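PDB 3QKI: glucose-6-phosphate isomerase from Plasmodium falciparum, which probably interconverts alpha-D-glucose 6-phosphate and beta-D-fructose 6-phosphate, an isomerisation that forms an early step of glycolysis. Local coordinates for residues F61-M66 with L517-N522. Residues are numbered along the deposited sequence; the frame is centred on the assembly and turned at random.
Sequences FKNFYM and LFDELN
F64 and F518 sit opposite each other in the six-stranded mixed sheet of the phosphoglucose isomerase fold, where strand 64-70 runs antiparallel beside 513-518, and illustrate how a non-hydrogen-bonded pair brings two rings together on one face. Their CA atoms are 4.2 Å apart, and the side chains run side by side, pointing the same way. The F64 methylene lies over a face of the F518 ring, a CH-pi contact with CB 3.9 Å from the ring centroid. With CG wedged between its backbone N and carbonyl carbon (chi1 87°), F64 turns its own ring obliquely to that of F518, the planes 31° apart. F448 meets the F518 ring as well, while M343 and I356 pack against F64. The next pair, Y65 and L517, is the hydrogen-bonded one: Y65 N to L517 O and L517 N to Y65 O are both 2.9 Å and nearly straight. Its side chains occupy the other face, where Y65 stacks on Y593 of the second subunit, so this face forms part of the dimer contact. Beyond the paired strands, N63 CB lies 3.2 Å from D519 OD1, and the N63 amide oxygen is held by T525. Here the D519 N-H reaches the N63 carbonyl O, with N to O 3.0 Å, bent to 142° at the hydrogen.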
loop_
_atom_site.group_PDB
_atom_site.type_symbol
_atom_site.label_atom_id
_atom_site.label_comp_id
_atom_site.label_asym_id
_atom_site.label_seq_id
_atom_site.Cartn_x
_atom_site.Cartn_y
_atom_site.Cartn_z
ATOM N N PHE A 61 -19.467 11.678 17.949
ATOM C CA PHE A 61 -18.491 12.329 18.821
ATOM C C PHE A 61 -17.931 13.499 18.095
ATOM O O PHE A 61 -17.261 13.329 17.067
ATOM C CB PHE A 61 -17.371 11.416 19.370
ATOM C CG PHE A 61 -16.429 12.131 20.323
ATOM C CD1 PHE A 61 -15.079 12.245 20.035
ATOM C CD2 PHE A 61 -16.910 12.743 21.478
ATOM C CE1 PHE A 61 -14.217 12.917 20.905
ATOM C CE2 PHE A 61 -16.046 13.421 22.342
ATOM C CZ PHE A 61 -14.706 13.519 22.041
ATOM N N LYS A 62 -18.222 14.701 18.613
ATOM C CA LYS A 62 -17.809 15.977 18.033
ATOM C C LYS A 62 -18.344 16.113 16.585
ATOM O O LYS A 62 -19.559 16.069 16.360
ATOM C CB LYS A 62 -16.262 16.195 18.115
ATOM C CG LYS A 62 -15.666 16.105 19.523
ATOM C CD LYS A 62 -15.661 17.433 20.256
ATOM C CE LYS A 62 -15.068 17.272 21.631
ATOM N NZ LYS A 62 -15.292 18.488 22.463
ATOM N N ASN A 63 -17.410 16.221 15.638
ATOM C CA ASN A 63 -17.664 16.431 14.220
ATOM C C ASN A 63 -17.698 15.139 13.373
ATOM O O ASN A 63 -17.360 15.168 12.181
ATOM C CB ASN A 63 -16.673 17.478 13.678
ATOM C CG ASN A 63 -15.293 17.447 14.297
ATOM O OD1 ASN A 63 -14.367 16.848 13.754
ATOM N ND2 ASN A 63 -15.119 18.114 15.429
ATOM N N PHE A 64 -18.124 13.997 13.978
ATOM C CA PHE A 64 -18.186 12.729 13.253
ATOM C C PHE A 64 -19.158 11.697 13.749
ATOM O O PHE A 64 -19.483 11.660 14.943
ATOM C CB PHE A 64 -16.785 12.120 13.052
ATOM C CG PHE A 64 -16.226 11.236 14.146
ATOM C CD1 PHE A 64 -15.414 11.765 15.141
ATOM C CD2 PHE A 64 -16.413 9.862 14.113
ATOM C CE1 PHE A 64 -14.869 10.947 16.127
ATOM C CE2 PHE A 64 -15.861 9.041 15.102
ATOM C CZ PHE A 64 -15.084 9.586 16.091
ATOM N N TYR A 65 -19.570 10.815 12.832
ATOM C CA TYR A 65 -20.418 9.661 13.082
ATOM C C TYR A 65 -19.618 8.369 12.834
ATOM O O TYR A 65 -18.849 8.275 11.867
ATOM C CB TYR A 65 -21.630 9.652 12.117
ATOM C CG TYR A 65 -22.779 10.594 12.432
ATOM C CD1 TYR A 65 -24.100 10.187 12.269
ATOM C CD2 TYR A 65 -22.550 11.927 12.770
ATOM C CE1 TYR A 65 -25.163 11.062 12.503
ATOM C CE2 TYR A 65 -23.605 12.795 13.057
ATOM C CZ TYR A 65 -24.911 12.360 12.921
ATOM O OH TYR A 65 -25.951 13.233 13.149
ATOM N N MET A 66 -19.792 7.383 13.704
ATOM C CA MET A 66 -19.252 6.055 13.473
ATOM C C MET A 66 -20.471 5.153 13.345
ATOM O O MET A 66 -21.324 5.126 14.240
ATOM C CB MET A 66 -18.337 5.540 14.589
ATOM C CG MET A 66 -17.804 4.158 14.267
ATOM S SD MET A 66 -16.635 3.457 15.430
ATOM C CE MET A 66 -17.789 3.177 16.895
ATOM N N LEU A 517 -17.751 8.963 9.256
ATOM C CA LEU A 517 -18.077 10.144 8.462
ATOM C C LEU A 517 -17.838 11.412 9.256
ATOM O O LEU A 517 -18.535 11.653 10.235
ATOM C CB LEU A 517 -19.524 10.086 7.877
ATOM C CG LEU A 517 -20.025 11.300 7.054
ATOM C CD1 LEU A 517 -19.101 11.607 5.860
ATOM C CD2 LEU A 517 -21.441 11.057 6.548
ATOM N N PHE A 518 -16.846 12.213 8.823
ATOM C CA PHE A 518 -16.474 13.472 9.483
ATOM C C PHE A 518 -17.028 14.639 8.695
ATOM O O PHE A 518 -17.320 14.489 7.513
ATOM C CB PHE A 518 -14.939 13.602 9.551
ATOM C CG PHE A 518 -14.182 12.581 10.385
ATOM C CD1 PHE A 518 -13.764 12.885 11.672
ATOM C CD2 PHE A 518 -13.854 11.335 9.862
ATOM C CE1 PHE A 518 -13.063 11.952 12.441
ATOM C CE2 PHE A 518 -13.139 10.411 10.616
ATOM C CZ PHE A 518 -12.740 10.722 11.905
ATOM N N ASP A 519 -17.136 15.822 9.300
ATOM C CA ASP A 519 -17.604 16.949 8.497
ATOM C C ASP A 519 -16.497 17.459 7.551
ATOM O O ASP A 519 -16.717 17.649 6.356
ATOM C CB ASP A 519 -18.183 18.071 9.380
ATOM C CG ASP A 519 -17.206 18.781 10.304
ATOM O OD1 ASP A 519 -16.126 18.199 10.603
ATOM O OD2 ASP A 519 -17.518 19.916 10.736
ATOM N N GLU A 520 -15.288 17.607 8.070
ATOM C CA GLU A 520 -14.183 18.153 7.289
ATOM C C GLU A 520 -12.879 17.532 7.798
ATOM O O GLU A 520 -12.785 17.200 8.980
ATOM C CB GLU A 520 -14.178 19.679 7.573
ATOM C CG GLU A 520 -13.163 20.516 6.823
ATOM C CD GLU A 520 -13.335 22.012 7.019
ATOM O OE1 GLU A 520 -13.809 22.422 8.105
ATOM O OE2 GLU A 520 -12.980 22.774 6.089
ATOM N N LEU A 521 -11.867 17.433 6.942
ATOM C CA LEU A 521 -10.539 16.997 7.378
ATOM C C LEU A 521 -9.701 18.255 7.631
ATOM O O LEU A 521 -9.072 18.803 6.722
ATOM C CB LEU A 521 -9.866 16.039 6.386
ATOM C CG LEU A 521 -8.484 15.474 6.817
ATOM C CD1 LEU A 521 -8.527 14.811 8.211
ATOM C CD2 LEU A 521 -7.933 14.529 5.772
ATOM N N ASN A 522 -9.773 18.769 8.856
ATOM C CA ASN A 522 -8.991 19.926 9.257
ATOM C C ASN A 522 -7.944 19.408 10.276
ATOM O O ASN A 522 -7.857 18.187 10.489
ATOM C CB ASN A 522 -9.884 21.056 9.803
ATOM C CG ASN A 522 -10.774 20.672 10.955
ATOM O OD1 ASN A 522 -10.486 19.766 11.734
ATOM N ND2 ASN A 522 -11.907 21.331 11.064
#